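AA9 family lytic polysaccharide monooxygenase B (Heterobasidion irregulare TC 32-1, PDB 5NNS) cleaves cellulose and related polysaccharides by copper-dependent oxidation, using O2 or H2O2 and oxidising C1 of the sugar at the scissile glycosidic bond. Local coordinates at residues Y187-P192 with P218-W223; K108-G113 with W136-P141; S116-S121 with T211-T216. One frame throughout, in Å; residues are numbered along the deposited sequence.

Interaction 1: residues Y187-P192 with P218-W223; sequences YLVKLP and PGPAVW. With AKR (acrylic acid), chain N.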
loop_
_atom_site.group_PDB
_atom_site.type_symbol
_atom_site.label_atom_id
_atom_site.label_comp_id
_atom_site.label_asym_id
_atom_site.label_seq_id
_atom_site.Cartn_x
_atom_site.Cartn_y
_atom_site.Cartn_z
ATOM N N TYR A 187 -1.768 -1.452 16.869
ATOM C CA TYR A 187 -1.537 -0.933 15.506
ATOM C C TYR A 187 -1.497 -2.027 14.450
ATOM O O TYR A 187 -1.510 -1.725 13.260
ATOM C CB TYR A 187 -0.220 -0.166 15.443
ATOM C CG TYR A 187 -0.216 1.091 16.259
ATOM C CD1 TYR A 187 0.088 1.059 17.618
ATOM C CD2 TYR A 187 -0.515 2.320 15.675
ATOM C CE1 TYR A 187 0.099 2.218 18.373
ATOM C CE2 TYR A 187 -0.510 3.489 16.420
ATOM C CZ TYR A 187 -0.201 3.436 17.770
ATOM O OH TYR A 187 -0.190 4.590 18.518
ATOM N N LEU A 188 -1.440 -3.288 14.886
ATOM C CA LEU A 188 -1.237 -4.422 13.992
ATOM C C LEU A 188 -2.571 -5.007 13.531
ATOM O O LEU A 188 -3.472 -5.230 14.340
ATOM C CB LEU A 188 -0.390 -5.494 14.687
ATOM C CG LEU A 188 1.001 -5.050 15.166
ATOM C CD1 LEU A 188 1.694 -6.159 15.945
ATOM C CD2 LEU A 188 1.870 -4.604 13.997
ATOM N N VAL A 189 -2.692 -5.232 12.221
ATOM C CA VAL A 189 -3.888 -5.838 11.626
ATOM C C VAL A 189 -3.507 -6.892 10.587
ATOM O O VAL A 189 -2.343 -7.025 10.208
ATOM C CB VAL A 189 -4.818 -4.773 10.982
ATOM C CG1 VAL A 189 -5.295 -3.784 12.036
ATOM C CG2 VAL A 189 -4.129 -4.045 9.831
ATOM N N LYS A 190 -4.510 -7.634 10.139
ATOM C CA LYS A 190 -4.364 -8.627 9.086
ATOM C C LYS A 190 -5.003 -8.105 7.805
ATOM O O LYS A 190 -5.886 -7.233 7.840
ATOM C CB LYS A 190 -5.055 -9.926 9.496
ATOM C CG LYS A 190 -4.564 -10.547 10.805
ATOM C CD LYS A 190 -3.265 -11.332 10.652
ATOM C CE LYS A 190 -3.255 -12.547 11.577
ATOM N NZ LYS A 190 -1.885 -13.091 11.847
ATOM N N LEU A 191 -4.557 -8.660 6.682
ATOM C CA LEU A 191 -5.084 -8.327 5.360
ATOM C C LEU A 191 -5.314 -9.605 4.549
ATOM O O LEU A 191 -4.335 -10.207 4.103
ATOM C CB LEU A 191 -4.109 -7.401 4.624
ATOM C CG LEU A 191 -4.015 -5.982 5.204
ATOM C CD1 LEU A 191 -2.831 -5.244 4.600
ATOM C CD2 LEU A 191 -5.314 -5.204 4.987
ATOM N N PRO A 192 -6.566 -10.048 4.357
ATOM C CA PRO A 192 -7.789 -9.404 4.870
ATOM C C PRO A 192 -7.968 -9.513 6.389
ATOM O O PRO A 192 -7.259 -10.277 7.056
ATOM C CB PRO A 192 -8.903 -10.190 4.169
ATOM C CG PRO A 192 -8.324 -11.563 4.014
ATOM C CD PRO A 192 -6.864 -11.337 3.702
ATOM N N PRO A 218 -10.073 3.880 6.518
ATOM C CA PRO A 218 -10.113 2.500 7.016
ATOM C C PRO A 218 -8.764 2.011 7.524
ATOM O O PRO A 218 -7.724 2.542 7.135
ATOM C CB PRO A 218 -10.511 1.689 5.772
ATOM C CG PRO A 218 -11.173 2.665 4.866
ATOM C CD PRO A 218 -10.480 3.958 5.099
ATOM N N GLY A 219 -8.796 0.983 8.364
ATOM C CA GLY A 219 -7.583 0.365 8.877
ATOM C C GLY A 219 -7.136 1.018 10.161
ATOM O O GLY A 219 -7.847 1.874 10.698
ATOM N N PRO A 220 -5.949 0.631 10.663
ATOM C CA PRO A 220 -5.490 1.100 11.973
ATOM C C PRO A 220 -4.927 2.523 11.960
ATOM O O PRO A 220 -4.808 3.151 10.903
ATOM C CB PRO A 220 -4.392 0.089 12.329
ATOM C CG PRO A 220 -3.814 -0.292 11.015
ATOM C CD PRO A 220 -4.993 -0.321 10.068
ATOM N N ALA A 221 -4.586 3.014 13.149
ATOM C CA ALA A 221 -3.864 4.275 13.284
ATOM C C ALA A 221 -2.463 4.129 12.695
ATOM O O ALA A 221 -1.958 3.010 12.513
ATOM C CB ALA A 221 -3.784 4.703 14.744
ATOM N N VAL A 222 -1.860 5.276 12.390
ATOM C CA VAL A 222 -0.525 5.327 11.809
ATOM C C VAL A 222 0.527 5.192 12.909
ATOM O O VAL A 222 0.449 5.859 13.944
ATOM C CB VAL A 222 -0.314 6.631 11.009
ATOM C CG1 VAL A 222 1.113 6.735 10.476
ATOM C CG2 VAL A 222 -1.307 6.698 9.860
ATOM N N TRP A 223 1.499 4.312 12.671
ATOM C CA TRP A 223 2.643 4.125 13.554
ATOM C C TRP A 223 3.868 4.812 12.942
ATOM O O TRP A 223 4.471 4.297 12.000
ATOM C CB TRP A 223 2.897 2.636 13.787
ATOM C CG TRP A 223 3.931 2.371 14.835
ATOM C CD1 TRP A 223 3.766 2.437 16.192
ATOM C CD2 TRP A 223 5.296 1.998 14.616
ATOM N NE1 TRP A 223 4.945 2.128 16.831
ATOM C CE2 TRP A 223 5.901 1.855 15.888
ATOM C CE3 TRP A 223 6.067 1.767 13.469
ATOM C CZ2 TRP A 223 7.241 1.484 16.042
ATOM C CZ3 TRP A 223 7.400 1.410 13.620
ATOM C CH2 TRP A 223 7.974 1.268 14.899
HETATM C CA AKR N . -7.148 7.011 11.846
HETATM C CB AKR N . -7.645 7.117 13.069
HETATM C C AKR N . -7.310 5.775 11.042
HETATM O O AKR N . -7.928 4.797 11.514
HETATM O OXT AKR N . -6.825 5.720 9.892
HETATM O O HOH W 1 -0.707 0.597 12.093
#
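Over one face of the Tyr187 ring stands the edge of the Trp223 indole, in a T-shaped pair: Trp223 CD1 lies above the centre of the phenol ring, the five-membered ring is centred 5.2 Å from the Tyr187 centroid, and the two planes are turned 67° apart. At the rim of the same phenol, near its plane, Ala221 O approaches Tyr187 CD2 at 3.5 Å. The Ala221 methyl group packs against CE2, and Trp223 CB closes on CD2 at 3.9 Å. Trp223 CG is anti to its backbone N (chi1 -172°), beside the carbonyl carbon. The next step of the contact is made by the backbone of Tyr187, whose O meets CG of the Pro220 ring at 3.5 Å. A water, also at the rim of the phenol and in its plane, bridges the two loops, donating to Tyr187 O at 2.7 Å and to Ala221 O at 2.8 Å, and thereby gives both carbonyls a shared donor. Farther along, both methyls of Val189 rest on the Pro220 ring, with CG2 reaching CD at 3.8 Å. Gly219, at phi 90°, has a backbone shape that a side chain would obstruct; its O lies 3.0 Å from atom O of a bound acrylic acid. Both segments are irregular and belong to the long chain that follows strand 165-176. They lie against strand 106-116 of the AA9 beta-sandwich, where Val189 pairs through its backbone with Trp106, Trp223 does so with Lys108, and the indole of Trp223 also meets Phe107.

Interaction 2: residues K108-G113 with W136-P141; sequences KINQVG and WTTSIP. With AKR (acrylic acid), chain N.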
loop_
_atom_site.group_PDB
_atom_site.type_symbol
_atom_site.label_atom_id
_atom_site.label_comp_id
_atom_site.label_asym_id
_atom_site.label_seq_id
_atom_site.Cartn_x
_atom_site.Cartn_y
_atom_site.Cartn_z
ATOM N N LYS A 108 0.583 0.467 9.688
ATOM C CA LYS A 108 0.471 1.603 8.782
ATOM C C LYS A 108 1.503 2.681 9.153
ATOM O O LYS A 108 1.543 3.132 10.296
ATOM C CB LYS A 108 -0.939 2.160 8.898
ATOM C CG LYS A 108 -1.352 3.108 7.794
ATOM C CD LYS A 108 -2.735 3.683 8.059
ATOM C CE LYS A 108 -3.857 2.682 7.798
ATOM N NZ LYS A 108 -5.195 3.234 8.154
ATOM N N ILE A 109 2.349 3.065 8.195
ATOM C CA ILE A 109 3.377 4.099 8.435
ATOM C C ILE A 109 3.014 5.477 7.885
ATOM O O ILE A 109 3.591 6.479 8.307
ATOM C CB ILE A 109 4.781 3.690 7.920
ATOM C CG1 ILE A 109 4.793 3.438 6.406
ATOM C CG2 ILE A 109 5.285 2.477 8.693
ATOM C CD1 ILE A 109 6.193 3.410 5.823
ATOM N N ASN A 110 2.070 5.530 6.945
ATOM C CA ASN A 110 1.662 6.793 6.350
ATOM C C ASN A 110 0.284 6.666 5.716
ATOM O O ASN A 110 -0.028 5.648 5.102
ATOM C CB ASN A 110 2.692 7.233 5.301
ATOM C CG ASN A 110 2.292 8.515 4.588
ATOM O OD1 ASN A 110 1.879 8.479 3.437
ATOM N ND2 ASN A 110 2.391 9.643 5.279
ATOM N N GLN A 111 -0.538 7.694 5.880
ATOM C CA GLN A 111 -1.757 7.818 5.093
ATOM C C GLN A 111 -2.141 9.277 4.931
ATOM O O GLN A 111 -1.789 10.115 5.764
ATOM C CB GLN A 111 -2.911 7.060 5.750
ATOM C CG GLN A 111 -3.377 7.666 7.070
ATOM C CD GLN A 111 -4.386 6.809 7.791
ATOM O OE1 GLN A 111 -4.876 5.816 7.246
ATOM N NE2 GLN A 111 -4.737 7.206 9.012
ATOM N N VAL A 112 -2.843 9.569 3.839
ATOM C CA VAL A 112 -3.466 10.871 3.632
ATOM C C VAL A 112 -4.828 10.611 3.006
ATOM O O VAL A 112 -4.915 10.019 1.926
ATOM C CB VAL A 112 -2.626 11.806 2.729
ATOM C CG1 VAL A 112 -3.274 13.188 2.641
ATOM C CG2 VAL A 112 -1.201 11.954 3.255
ATOM N N GLY A 113 -5.877 11.038 3.702
ATOM C CA GLY A 113 -7.254 10.858 3.259
ATOM C C GLY A 113 -7.783 12.168 2.725
ATOM O O GLY A 113 -7.180 12.763 1.825
ATOM N N TRP A 136 4.279 8.692 -4.704
ATOM C CA TRP A 136 4.063 8.883 -3.282
ATOM C C TRP A 136 5.362 8.629 -2.517
ATOM O O TRP A 136 5.946 7.540 -2.602
ATOM C CB TRP A 136 2.976 7.928 -2.801
ATOM C CG TRP A 136 2.381 8.320 -1.495
ATOM C CD1 TRP A 136 2.607 7.744 -0.268
ATOM C CD2 TRP A 136 1.449 9.372 -1.281
ATOM N NE1 TRP A 136 1.862 8.382 0.695
ATOM C CE2 TRP A 136 1.140 9.383 0.097
ATOM C CE3 TRP A 136 0.841 10.318 -2.122
ATOM C CZ2 TRP A 136 0.263 10.304 0.652
ATOM C CZ3 TRP A 136 -0.044 11.237 -1.568
ATOM C CH2 TRP A 136 -0.325 11.222 -0.192
ATOM N N THR A 137 5.799 9.632 -1.766
ATOM C CA THR A 137 7.041 9.551 -1.008
ATOM C C THR A 137 6.778 9.712 0.490
ATOM O O THR A 137 6.124 10.672 0.915
ATOM C CB THR A 137 8.049 10.606 -1.495
ATOM O OG1 THR A 137 8.252 10.443 -2.902
ATOM C CG2 THR A 137 9.395 10.451 -0.775
ATOM N N THR A 138 7.273 8.743 1.266
ATOM C CA THR A 138 7.249 8.780 2.728
ATOM C C THR A 138 8.476 8.022 3.249
ATOM O O THR A 138 9.121 7.301 2.491
ATOM C CB THR A 138 5.943 8.167 3.291
ATOM O OG1 THR A 138 5.931 8.284 4.720
ATOM C CG2 THR A 138 5.805 6.697 2.923
ATOM N N SER A 139 8.807 8.190 4.527
ATOM C CA SER A 139 10.011 7.567 5.094
ATOM C C SER A 139 9.673 6.304 5.872
ATOM O O SER A 139 8.610 6.210 6.474
ATOM C CB SER A 139 10.734 8.539 6.025
ATOM O OG SER A 139 11.173 9.682 5.321
ATOM N N ILE A 140 10.582 5.334 5.846
ATOM C CA ILE A 140 10.508 4.180 6.743
ATOM C C ILE A 140 10.806 4.705 8.149
ATOM O O ILE A 140 11.758 5.475 8.319
ATOM C CB ILE A 140 11.517 3.085 6.343
ATOM C CG1 ILE A 140 11.104 2.468 5.004
ATOM C CG2 ILE A 140 11.610 2.008 7.424
ATOM C CD1 ILE A 140 12.224 1.741 4.296
ATOM N N PRO A 141 9.986 4.329 9.154
ATOM C CA PRO A 141 10.234 4.862 10.503
ATOM C C PRO A 141 11.677 4.668 11.007
ATOM O O PRO A 141 12.195 3.542 10.980
ATOM C CB PRO A 141 9.234 4.090 11.367
ATOM C CG PRO A 141 8.090 3.829 10.441
ATOM C CD PRO A 141 8.696 3.614 9.079
HETATM C CA AKR N . -7.148 7.011 11.846
HETATM C CB AKR N . -7.645 7.117 13.069
HETATM C C AKR N . -7.310 5.775 11.042
HETATM O O AKR N . -7.928 4.797 11.514
HETATM O OXT AKR N . -6.825 5.720 9.892
#
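Trp136 points its indole N-H at the side chain of Asn110: NE1 donates to OD1 at 2.7 Å, with 156° at the hydrogen. The oxygen lies close to the indole plane and is met nearly along the C=O axis, while the amide plane is turned 43° from the ring. At the same ring's rim, Val112 CG2 presses on CZ2 at 3.4 Å. An alanine in place of Trp136 would probably leave Asn110 OD1 without this donor and open a gap beside Val112. Two residues on, Thr138 slides past Asn110 in the opposite sense, OG1 lying 3.5 Å from Asn110 CB. These side chains join two sheets of the AA9 beta-sandwich, strand 135-139 at the border of one and strand 106-116 within the other, their segments running at 141°. A classic beta bulge, in which Ile109 and Asn110 both face Val87, turns these two successive side chains toward strand 136-139. Ser139 O packs against Ile109 CD1 at 3.8 Å. Beyond the strand, Pro141 meets Ile109 about at a right angle, its CG 3.6 Å from CG2. On the far side of strand 108-112, Lys108 NZ bonds Gln111 OE1, and Gln111 NE2 donates to acrylic acid OXT at 2.7 Å.

Interaction 3: residues S116-S121 with T211-T216; sequences SGTLTS and TETNYT. With NAG (2-acetamido-2-deoxy-beta-D-glucopyranose), chain C.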
loop_
_atom_site.group_PDB
_atom_site.type_symbol
_atom_site.label_atom_id
_atom_site.label_comp_id
_atom_site.label_asym_id
_atom_site.label_seq_id
_atom_site.Cartn_x
_atom_site.Cartn_y
_atom_site.Cartn_z
ATOM N N SER A 116 -8.884 18.452 2.850
ATOM C CA SER A 116 -9.826 19.543 3.114
ATOM C C SER A 116 -10.980 19.476 2.132
ATOM O O SER A 116 -10.941 18.716 1.157
ATOM C CB SER A 116 -9.145 20.913 3.009
ATOM O OG SER A 116 -9.066 21.341 1.658
ATOM N N GLY A 117 -11.997 20.291 2.386
ATOM C CA GLY A 117 -13.178 20.332 1.538
ATOM C C GLY A 117 -14.105 19.169 1.819
ATOM O O GLY A 117 -14.007 18.497 2.852
ATOM N N THR A 118 -15.014 18.943 0.883
ATOM C CA THR A 118 -16.029 17.921 1.028
ATOM C C THR A 118 -15.602 16.678 0.282
ATOM O O THR A 118 -14.672 16.725 -0.528
ATOM C CB THR A 118 -17.370 18.395 0.459
ATOM O OG1 THR A 118 -17.214 18.681 -0.934
ATOM C CG2 THR A 118 -17.857 19.644 1.187
ATOM N N LEU A 119 -16.298 15.574 0.534
ATOM C CA LEU A 119 -15.999 14.307 -0.141
ATOM C C LEU A 119 -15.950 14.472 -1.665
ATOM O O LEU A 119 -15.075 13.911 -2.325
ATOM C CB LEU A 119 -17.038 13.234 0.219
ATOM C CG LEU A 119 -17.174 12.756 1.669
ATOM C CD1 LEU A 119 -18.355 11.799 1.771
ATOM C CD2 LEU A 119 -15.903 12.082 2.168
ATOM N N THR A 120 -16.882 15.262 -2.204
ATOM C CA THR A 120 -17.074 15.392 -3.656
ATOM C C THR A 120 -16.339 16.544 -4.358
ATOM O O THR A 120 -16.168 16.493 -5.585
ATOM C CB THR A 120 -18.567 15.541 -3.979
ATOM O OG1 THR A 120 -19.093 16.677 -3.278
ATOM C CG2 THR A 120 -19.314 14.291 -3.572
ATOM N N SER A 121 -15.929 17.568 -3.600
ATOM C CA SER A 121 -15.201 18.725 -4.151
ATOM C C SER A 121 -13.876 19.051 -3.433
ATOM O O SER A 121 -13.243 20.066 -3.743
ATOM C CB SER A 121 -16.101 19.965 -4.124
ATOM O OG SER A 121 -16.088 20.575 -2.845
ATOM N N THR A 211 -21.820 17.423 1.110
ATOM C CA THR A 211 -21.393 18.438 2.079
ATOM C C THR A 211 -20.565 17.869 3.241
ATOM O O THR A 211 -20.104 18.634 4.089
ATOM C CB THR A 211 -22.607 19.199 2.668
ATOM O OG1 THR A 211 -23.343 18.349 3.559
ATOM C CG2 THR A 211 -23.527 19.702 1.551
ATOM N N GLU A 212 -20.383 16.544 3.284
ATOM C CA GLU A 212 -19.584 15.891 4.329
ATOM C C GLU A 212 -18.095 16.234 4.198
ATOM O O GLU A 212 -17.520 16.109 3.127
ATOM C CB GLU A 212 -19.762 14.374 4.267
ATOM C CG GLU A 212 -19.021 13.602 5.360
ATOM C CD GLU A 212 -19.305 12.108 5.338
ATOM O OE1 GLU A 212 -20.449 11.713 5.020
ATOM O OE2 GLU A 212 -18.380 11.323 5.647
ATOM N N THR A 213 -17.491 16.638 5.312
ATOM C CA THR A 213 -16.088 17.047 5.381
ATOM C C THR A 213 -15.199 16.113 6.235
ATOM O O THR A 213 -14.005 16.381 6.394
ATOM C CB THR A 213 -16.012 18.470 5.950
ATOM O OG1 THR A 213 -16.679 18.506 7.215
ATOM C CG2 THR A 213 -16.693 19.458 5.002
ATOM N N ASN A 214 -15.769 15.028 6.772
ATOM C CA ASN A 214 -15.003 14.028 7.526
ATOM C C ASN A 214 -14.904 12.722 6.747
ATOM O O ASN A 214 -15.843 12.326 6.065
ATOM C CB ASN A 214 -15.601 13.769 8.923
ATOM C CG ASN A 214 -17.004 13.171 8.879
ATOM O OD1 ASN A 214 -17.951 13.841 8.473
ATOM N ND2 ASN A 214 -17.138 11.904 9.300
ATOM N N TYR A 215 -13.755 12.063 6.857
ATOM C CA TYR A 215 -13.565 10.741 6.284
ATOM C C TYR A 215 -12.602 9.960 7.160
ATOM O O TYR A 215 -11.406 10.241 7.183
ATOM C CB TYR A 215 -13.049 10.846 4.849
ATOM C CG TYR A 215 -12.778 9.513 4.179
ATOM C CD1 TYR A 215 -13.791 8.823 3.517
ATOM C CD2 TYR A 215 -11.501 8.947 4.201
ATOM C CE1 TYR A 215 -13.543 7.608 2.900
ATOM C CE2 TYR A 215 -11.239 7.733 3.588
ATOM C CZ TYR A 215 -12.264 7.062 2.938
ATOM O OH TYR A 215 -12.014 5.846 2.329
ATOM N N THR A 216 -13.145 8.990 7.890
ATOM C CA THR A 216 -12.351 8.060 8.670
ATOM C C THR A 216 -11.689 7.090 7.704
ATOM O O THR A 216 -12.367 6.321 7.014
ATOM C CB THR A 216 -13.232 7.311 9.688
ATOM O OG1 THR A 216 -13.813 8.270 10.577
ATOM C CG2 THR A 216 -12.421 6.278 10.499
HETATM C C1 NAG C . -18.411 11.215 9.362
HETATM C C2 NAG C . -18.253 9.693 9.243
HETATM C C3 NAG C . -19.501 8.949 9.688
HETATM C C4 NAG C . -19.880 9.356 11.104
HETATM C C5 NAG C . -20.125 10.865 11.136
HETATM C C6 NAG C . -20.418 11.305 12.568
HETATM C C7 NAG C . -16.854 8.765 7.440
HETATM C C8 NAG C . -16.787 8.409 5.984
HETATM N N2 NAG C . -18.003 9.291 7.866
HETATM O O3 NAG C . -19.258 7.543 9.606
HETATM O O4 NAG C . -21.054 8.654 11.545
HETATM O O5 NAG C . -18.985 11.584 10.635
HETATM O O6 NAG C . -20.547 12.729 12.627
HETATM O O7 NAG C . -15.897 8.584 8.175
HETATM O O HOH W 2 -12.533 18.134 5.025
#
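Leu119 N donates to Glu212 O at 2.9 Å, the one direct backbone hydrogen bond between two irregular surface loops, and Thr118 CA adds a CA-H...O contact to the same oxygen at 3.1 Å. The contact joins the connection between strands 106-116 and 123-124 of the AA9 beta-sandwich to the long C-terminal chain, beside an N-glycosylation site. A water donates to Gly117 O and to Thr213 O, both at 2.7 Å, giving the loops a second, indirect tie. Leu119 crosses Glu212 obliquely, CD1 lying 3.7 Å from the carboxyl carbon CD, while CD2 reaches Tyr215 CB at 4.1 Å. Glu212 CG is anti to the backbone N (chi1 -177°) and the chain is extended beyond it; its CB and CG lie against Leu119 CD1, and OE2 lies 3.0 Å from N2 of the sugar. Tyr215 is fixed at its far end by a bond from OH to Gly201 O, and its ring meets Trp124 edge-to-face. The sugar is linked through C1 to Asn214 ND2, and its acetamide O7 accepts a hydrogen bond from Thr216 N at 2.8 Å, with 171° at the hydrogen.

In the fold
Interaction 2 closes along the chain before interaction 1 opens, yet the two touch in space, their centres about 13 Å apart. Strand 106-116 connects them: Lys108 of interaction 2 sends NZ to Pro220 O of interaction 1, and residues of both contacts border the acrylic acid. Interaction 3 lies about 22 Å from interaction 1 and about 21 Å from interaction 2, near the surface. It uses the loop following the same strand, and its second segment ends one residue short of 218-223, so its segments alternate with those of both others. The long C-terminal chain is thus tied to the sandwich at two distant places, one of them near Tyr207 and Glu210, which bind glucan.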